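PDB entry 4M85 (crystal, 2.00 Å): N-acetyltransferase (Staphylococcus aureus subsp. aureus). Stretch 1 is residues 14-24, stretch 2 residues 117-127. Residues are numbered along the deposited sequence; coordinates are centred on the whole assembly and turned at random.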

ATOM      1  N   PHE A  14      13.669  -0.120   2.608  1.00 17.89           N
ATOM      2  CA  PHE A  14      14.179   0.956   1.769  1.00 19.34           C
ATOM      3  C   PHE A  14      13.547   0.915   0.360  1.00 19.31           C
ATOM      4  O   PHE A  14      13.149   1.967  -0.185  1.00 18.87           O
ATOM      5  CB  PHE A  14      15.712   0.943   1.805  1.00 19.12           C
ATOM      6  CG  PHE A  14      16.239   1.034   3.209  1.00 19.76           C
ATOM      7  CD1 PHE A  14      16.307   2.258   3.847  1.00 19.89           C
ATOM      8  CD2 PHE A  14      16.557  -0.104   3.922  1.00 20.85           C
ATOM      9  CE1 PHE A  14      16.710   2.341   5.164  1.00 20.63           C
ATOM     10  CE2 PHE A  14      16.956  -0.035   5.243  1.00 20.24           C
ATOM     11  CZ  PHE A  14      17.041   1.190   5.862  1.00 20.26           C
ATOM     12  N   ASP A  15      13.402  -0.284  -0.192  1.00 20.14           N
ATOM     13  CA  ASP A  15      12.730  -0.469  -1.491  1.00 21.16           C
ATOM     14  C   ASP A  15      11.224  -0.255  -1.379  1.00 19.75           C
ATOM     15  O   ASP A  15      10.605   0.396  -2.224  1.00 20.44           O
ATOM     16  CB  ASP A  15      13.051  -1.853  -2.070  1.00 23.52           C
ATOM     17  CG  ASP A  15      14.466  -1.926  -2.697  1.00 26.86           C
ATOM     18  OD1 ASP A  15      14.891  -0.958  -3.362  1.00 31.58           O
ATOM     19  OD2 ASP A  15      15.142  -2.968  -2.549  1.00 31.81           O
ATOM     20  N   ILE A  16      10.634  -0.785  -0.312  1.00 18.45           N
ATOM     21  CA  ILE A  16       9.226  -0.545  -0.016  1.00 18.03           C
ATOM     22  C   ILE A  16       8.950   0.986   0.047  1.00 18.52           C
ATOM     23  O   ILE A  16       7.987   1.474  -0.552  1.00 18.57           O
ATOM     24  CB  ILE A  16       8.802  -1.269   1.271  1.00 17.95           C
ATOM     25  CG1 ILE A  16       8.792  -2.794   1.047  1.00 18.87           C
ATOM     26  CG2 ILE A  16       7.449  -0.770   1.760  1.00 18.36           C
ATOM     27  CD1 ILE A  16       8.484  -3.643   2.266  1.00 18.78           C
ATOM     28  N   ALA A  17       9.817   1.740   0.717  1.00 17.65           N
ATOM     29  CA  ALA A  17       9.639   3.187   0.821  1.00 17.00           C
ATOM     30  C   ALA A  17       9.596   3.873  -0.551  1.00 16.98           C
ATOM     31  O   ALA A  17       8.800   4.757  -0.793  1.00 16.53           O
ATOM     32  CB  ALA A  17      10.755   3.780   1.680  1.00 16.79           C
ATOM     33  N   LYS A  18      10.430   3.435  -1.480  1.00 19.31           N
ATOM     34  CA  LYS A  18      10.429   4.044  -2.810  1.00 20.02           C
ATOM     35  C   LYS A  18       9.104   3.778  -3.504  1.00 19.43           C
ATOM     36  O   LYS A  18       8.515   4.685  -4.103  1.00 19.21           O
ATOM     37  CB  LYS A  18      11.607   3.519  -3.623  1.00 21.98           C
ATOM     38  CG  LYS A  18      12.953   3.934  -3.060  1.00 24.54           C
ATOM     39  CD  LYS A  18      14.072   3.414  -3.955  1.00 28.56           C
ATOM     40  CE  LYS A  18      15.416   3.413  -3.248  1.00 32.59           C
ATOM     41  NZ  LYS A  18      16.459   2.828  -4.144  1.00 37.39           N
ATOM     42  N   LEU A  19       8.611   2.547  -3.372  1.00 18.64           N
ATOM     43  CA  LEU A  19       7.325   2.164  -3.961  1.00 18.49           C
ATOM     44  C   LEU A  19       6.171   2.998  -3.398  1.00 19.23           C
ATOM     45  O   LEU A  19       5.367   3.533  -4.163  1.00 17.89           O
ATOM     46  CB  LEU A  19       7.060   0.668  -3.747  1.00 18.01           C
ATOM     47  CG  LEU A  19       7.816  -0.318  -4.651  1.00 18.96           C
ATOM     48  CD1 LEU A  19       7.784  -1.743  -4.099  1.00 19.18           C
ATOM     49  CD2 LEU A  19       7.283  -0.306  -6.094  1.00 19.12           C
ATOM     50  N   VAL A  20       6.096   3.096  -2.062  1.00 18.91           N
ATOM     51  CA  VAL A  20       5.043   3.866  -1.387  1.00 18.57           C
ATOM     52  C   VAL A  20       5.197   5.338  -1.761  1.00 18.54           C
ATOM     53  O   VAL A  20       4.236   5.997  -2.077  1.00 17.08           O
ATOM     54  CB  VAL A  20       5.107   3.690   0.166  1.00 19.02           C
ATOM     55  CG1 VAL A  20       4.187   4.677   0.894  1.00 19.24           C
ATOM     56  CG2 VAL A  20       4.756   2.256   0.554  1.00 18.70           C
ATOM     57  N   TYR A  21       6.418   5.842  -1.735  1.00 21.23           N
ATOM     58  CA  TYR A  21       6.664   7.221  -2.127  1.00 23.04           C
ATOM     59  C   TYR A  21       6.070   7.520  -3.513  1.00 25.07           C
ATOM     60  O   TYR A  21       5.426   8.558  -3.721  1.00 25.27           O
ATOM     61  CB  TYR A  21       8.169   7.534  -2.125  1.00 23.99           C
ATOM     62  CG  TYR A  21       8.431   8.980  -2.409  1.00 24.15           C
ATOM     63  CD1 TYR A  21       8.732   9.435  -3.700  1.00 24.92           C
ATOM     64  CD2 TYR A  21       8.341   9.908  -1.388  1.00 24.23           C
ATOM     65  CE1 TYR A  21       8.932  10.793  -3.951  1.00 25.65           C
ATOM     66  CE2 TYR A  21       8.530  11.255  -1.622  1.00 24.65           C
ATOM     67  CZ  TYR A  21       8.825  11.698  -2.895  1.00 26.17           C
ATOM     68  OH  TYR A  21       9.013  13.060  -3.058  1.00 26.70           O
ATOM     69  N   MET A  22       6.305   6.625  -4.469  1.00 28.18           N
ATOM     70  CA  MET A  22       5.791   6.825  -5.840  1.00 30.14           C
ATOM     71  C   MET A  22       4.274   6.893  -5.850  1.00 28.18           C
ATOM     72  O   MET A  22       3.680   7.732  -6.530  1.00 28.44           O
ATOM     73  CB  MET A  22       6.264   5.710  -6.772  1.00 34.00           C
ATOM     74  CG  MET A  22       7.608   5.983  -7.435  1.00 37.95           C
ATOM     75  SD  MET A  22       8.380   4.459  -7.984  1.00 48.60           S
ATOM     76  CE  MET A  22       6.983   3.516  -8.655  1.00 46.63           C
ATOM     77  N   VAL A  23       3.636   6.022  -5.082  1.00 27.25           N
ATOM     78  CA  VAL A  23       2.191   6.035  -5.013  1.00 26.30           C
ATOM     79  C   VAL A  23       1.706   7.358  -4.412  1.00 26.71           C
ATOM     80  O   VAL A  23       0.767   7.971  -4.933  1.00 26.57           O
ATOM     81  CB  VAL A  23       1.644   4.839  -4.210  1.00 27.44           C
ATOM     82  CG1 VAL A  23       0.142   4.979  -3.989  1.00 27.14           C
ATOM     83  CG2 VAL A  23       1.930   3.539  -4.949  1.00 28.02           C
ATOM     84  N   TRP A  24       2.324   7.790  -3.317  1.00 24.44           N
ATOM     85  CA  TRP A  24       1.892   9.024  -2.645  1.00 25.69           C
ATOM     86  C   TRP A  24       2.128  10.254  -3.525  1.00 28.46           C
ATOM     87  O   TRP A  24       1.399  11.236  -3.423  1.00 27.15           O
ATOM     88  CB  TRP A  24       2.612   9.212  -1.300  1.00 24.05           C
ATOM     89  CG  TRP A  24       2.208   8.247  -0.206  1.00 22.99           C
ATOM     90  CD1 TRP A  24       1.369   7.157  -0.314  1.00 22.21           C
ATOM     91  CD2 TRP A  24       2.652   8.276   1.158  1.00 21.82           C
ATOM     92  NE1 TRP A  24       1.258   6.525   0.907  1.00 22.26           N
ATOM     93  CE2 TRP A  24       2.036   7.190   1.825  1.00 21.82           C
ATOM     94  CE3 TRP A  24       3.505   9.127   1.888  1.00 22.45           C
ATOM     95  CZ2 TRP A  24       2.251   6.925   3.178  1.00 20.99           C
ATOM     96  CZ3 TRP A  24       3.695   8.876   3.237  1.00 21.17           C
ATOM     97  CH2 TRP A  24       3.077   7.775   3.862  1.00 20.75           C
ATOM     98  N   GLU A 117      -4.441  -1.885   0.627  1.00 21.14           N
ATOM     99  CA  GLU A 117      -4.218  -0.476   0.416  1.00 22.63           C
ATOM    100  C   GLU A 117      -3.402  -0.201  -0.859  1.00 20.55           C
ATOM    101  O   GLU A 117      -3.678   0.759  -1.570  1.00 19.14           O
ATOM    102  CB  GLU A 117      -3.476   0.106   1.634  1.00 25.19           C
ATOM    103  CG  GLU A 117      -3.204   1.604   1.551  1.00 30.11           C
ATOM    104  CD  GLU A 117      -2.093   2.073   2.501  1.00 35.38           C
ATOM    105  OE1 GLU A 117      -2.011   1.605   3.649  1.00 35.29           O
ATOM    106  OE2 GLU A 117      -1.296   2.929   2.092  1.00 43.58           O
ATOM    107  N   THR A 118      -2.387  -1.021  -1.107  1.00 20.17           N
ATOM    108  CA  THR A 118      -1.355  -0.721  -2.098  1.00 21.37           C
ATOM    109  C   THR A 118      -0.903  -1.992  -2.834  1.00 20.10           C
ATOM    110  O   THR A 118      -0.652  -3.014  -2.195  1.00 20.05           O
ATOM    111  CB  THR A 118      -0.087  -0.107  -1.420  1.00 23.09           C
ATOM    112  OG1 THR A 118      -0.416   1.093  -0.716  1.00 23.81           O
ATOM    113  CG2 THR A 118       0.940   0.224  -2.437  1.00 23.55           C
ATOM    114  N   ILE A 119      -0.837  -1.922  -4.167  1.00 19.25           N
ATOM    115  CA  ILE A 119      -0.167  -2.935  -4.987  1.00 20.13           C
ATOM    116  C   ILE A 119       0.749  -2.198  -5.921  1.00 19.02           C
ATOM    117  O   ILE A 119       0.265  -1.469  -6.770  1.00 19.62           O
ATOM    118  CB  ILE A 119      -1.127  -3.767  -5.861  1.00 20.30           C
ATOM    119  CG1 ILE A 119      -2.182  -4.435  -5.013  1.00 20.94           C
ATOM    120  CG2 ILE A 119      -0.329  -4.816  -6.613  1.00 20.71           C
ATOM    121  CD1 ILE A 119      -3.279  -5.118  -5.809  1.00 22.02           C
ATOM    122  N   ALA A 120       2.065  -2.370  -5.762  1.00 19.73           N
ATOM    123  CA  ALA A 120       3.025  -1.520  -6.460  1.00 19.45           C
ATOM    124  C   ALA A 120       4.173  -2.321  -7.062  1.00 18.59           C
ATOM    125  O   ALA A 120       4.661  -3.280  -6.466  1.00 18.44           O
ATOM    126  CB  ALA A 120       3.553  -0.434  -5.516  1.00 19.35           C
ATOM    127  N   THR A 121       4.606  -1.926  -8.256  1.00 19.17           N
ATOM    128  CA  THR A 121       5.710  -2.625  -8.933  1.00 19.04           C
ATOM    129  C   THR A 121       6.700  -1.581  -9.438  1.00 19.03           C
ATOM    130  O   THR A 121       6.292  -0.558  -9.965  1.00 18.80           O
ATOM    131  CB  THR A 121       5.200  -3.495 -10.122  1.00 19.15           C
ATOM    132  OG1 THR A 121       4.133  -4.333  -9.693  1.00 21.65           O
ATOM    133  CG2 THR A 121       6.283  -4.416 -10.656  1.00 18.91           C
ATOM    134  N   PHE A 122       7.998  -1.839  -9.279  1.00 19.43           N
ATOM    135  CA  PHE A 122       9.011  -0.996  -9.917  1.00 20.27           C
ATOM    136  C   PHE A 122       8.912  -1.073 -11.453  1.00 22.06           C
ATOM    137  O   PHE A 122       8.673  -2.142 -12.034  1.00 20.47           O
ATOM    138  CB  PHE A 122      10.422  -1.379  -9.472  1.00 20.08           C
ATOM    139  CG  PHE A 122      10.761  -0.947  -8.075  1.00 19.65           C
ATOM    140  CD1 PHE A 122      10.847   0.407  -7.758  1.00 18.93           C
ATOM    141  CD2 PHE A 122      10.985  -1.895  -7.080  1.00 19.17           C
ATOM    142  CE1 PHE A 122      11.168   0.810  -6.474  1.00 18.66           C
ATOM    143  CE2 PHE A 122      11.295  -1.502  -5.787  1.00 19.59           C
ATOM    144  CZ  PHE A 122      11.394  -0.150  -5.488  1.00 19.37           C
ATOM    145  N   ALA A 123       9.091   0.074 -12.101  1.00 23.46           N
ATOM    146  CA  ALA A 123       8.992   0.185 -13.569  1.00 24.50           C
ATOM    147  C   ALA A 123       9.835  -0.859 -14.330  1.00 24.50           C
ATOM    148  O   ALA A 123       9.401  -1.408 -15.329  1.00 24.19           O
ATOM    149  CB  ALA A 123       9.360   1.612 -13.999  1.00 23.86           C
ATOM    150  N   ALA A 124      11.025  -1.150 -13.822  1.00 26.18           N
ATOM    151  CA  ALA A 124      11.945  -2.100 -14.463  1.00 27.94           C
ATOM    152  C   ALA A 124      11.414  -3.534 -14.457  1.00 28.23           C
ATOM    153  O   ALA A 124      11.904  -4.372 -15.209  1.00 27.52           O
ATOM    154  CB  ALA A 124      13.312  -2.049 -13.779  1.00 27.72           C
ATOM    155  N   TYR A 125      10.424  -3.818 -13.611  1.00 26.79           N
ATOM    156  CA  TYR A 125       9.916  -5.183 -13.502  1.00 27.66           C
ATOM    157  C   TYR A 125       8.497  -5.294 -14.032  1.00 27.58           C
ATOM    158  O   TYR A 125       7.879  -6.335 -13.898  1.00 27.74           O
ATOM    159  CB  TYR A 125      10.019  -5.694 -12.068  1.00 26.89           C
ATOM    160  CG  TYR A 125      11.431  -5.747 -11.546  1.00 28.80           C
ATOM    161  CD1 TYR A 125      12.251  -6.840 -11.801  1.00 30.02           C
ATOM    162  CD2 TYR A 125      11.949  -4.699 -10.808  1.00 29.51           C
ATOM    163  CE1 TYR A 125      13.560  -6.875 -11.335  1.00 31.84           C
ATOM    164  CE2 TYR A 125      13.247  -4.716 -10.333  1.00 31.89           C
ATOM    165  CZ  TYR A 125      14.050  -5.804 -10.592  1.00 33.30           C
ATOM    166  OH  TYR A 125      15.335  -5.794 -10.100  1.00 33.18           O
ATOM    167  N   ARG A 126       8.000  -4.231 -14.670  1.00 28.73           N
ATOM    168  CA  ARG A 126       6.638  -4.227 -15.178  1.00 30.59           C
ATOM    169  C   ARG A 126       6.476  -5.162 -16.367  1.00 31.42           C
ATOM    170  O   ARG A 126       7.439  -5.447 -17.084  1.00 30.47           O
ATOM    171  CB  ARG A 126       6.167  -2.815 -15.532  1.00 32.07           C
ATOM    172  CG  ARG A 126       5.460  -2.166 -14.357  1.00 35.47           C
ATOM    173  CD  ARG A 126       5.359  -0.648 -14.465  1.00 37.06           C
ATOM    174  NE  ARG A 126       5.384  -0.056 -13.132  1.00 38.29           N
ATOM    175  CZ  ARG A 126       5.140   1.218 -12.859  1.00 44.30           C
ATOM    176  NH1 ARG A 126       4.832   2.073 -13.838  1.00 45.35           N
ATOM    177  NH2 ARG A 126       5.200   1.638 -11.592  1.00 46.04           N
ATOM    178  N   GLY A 127       5.244  -5.643 -16.530  1.00 32.76           N
ATOM    179  CA  GLY A 127       4.875  -6.570 -17.596  1.00 34.19           C
ATOM    180  C   GLY A 127       5.165  -8.023 -17.296  1.00 32.99           C
ATOM    181  O   GLY A 127       5.178  -8.845 -18.209  1.00 33.16           O
TER
HETATM  182  O   HOH W   1      -1.589   4.626   0.317  1.00 42.87           O

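Helix 14-24 crosses strand 117-121 at 108°, and the two pack through side-chain shape, with no direct hydrogen bond between them; together they bury 452 Å². The centre lies where Leu19 faces Ala120, their CA atoms 6.2 Å apart. The small methyl of Ala120 leaves a hollow on the strand, and Leu19 fills it, CD2 lying 3.8 Å from Ala120 CB and 3.6 Å from the backbone N of Phe122. On its other side, Leu19 CD2 sits almost squarely over the Phe122 ring, 3.9 Å from the ring centroid, in a CH-pi contact. Leu19 is thus wedged between alanine and ring, a place suited to a branched apolar side chain.

Phe122 contributes the largest covered area. Its CA-to-CB bond points sideways, but with chi1 at m the ring reaches the helix, where CZ comes within 3.4 Å of Asp15 O and the ring edge meets Lys18 CB, 4.0 Å from CE1. One turn beyond Leu19, Val23 CG2 packs more loosely, 4.3 Å from both Ala120 CB and Thr118 CG2. Met22 CE lies 3.9 Å from Arg126 NH2, whose guanidinium is held by a hydrogen bond from NH2 to Thr121 O (2.9 Å). Near Trp24, a water donates to Glu117 OE2 (2.5 Å) and weakly accepts from Trp24 NE1 (3.5 Å), bridging the stretches.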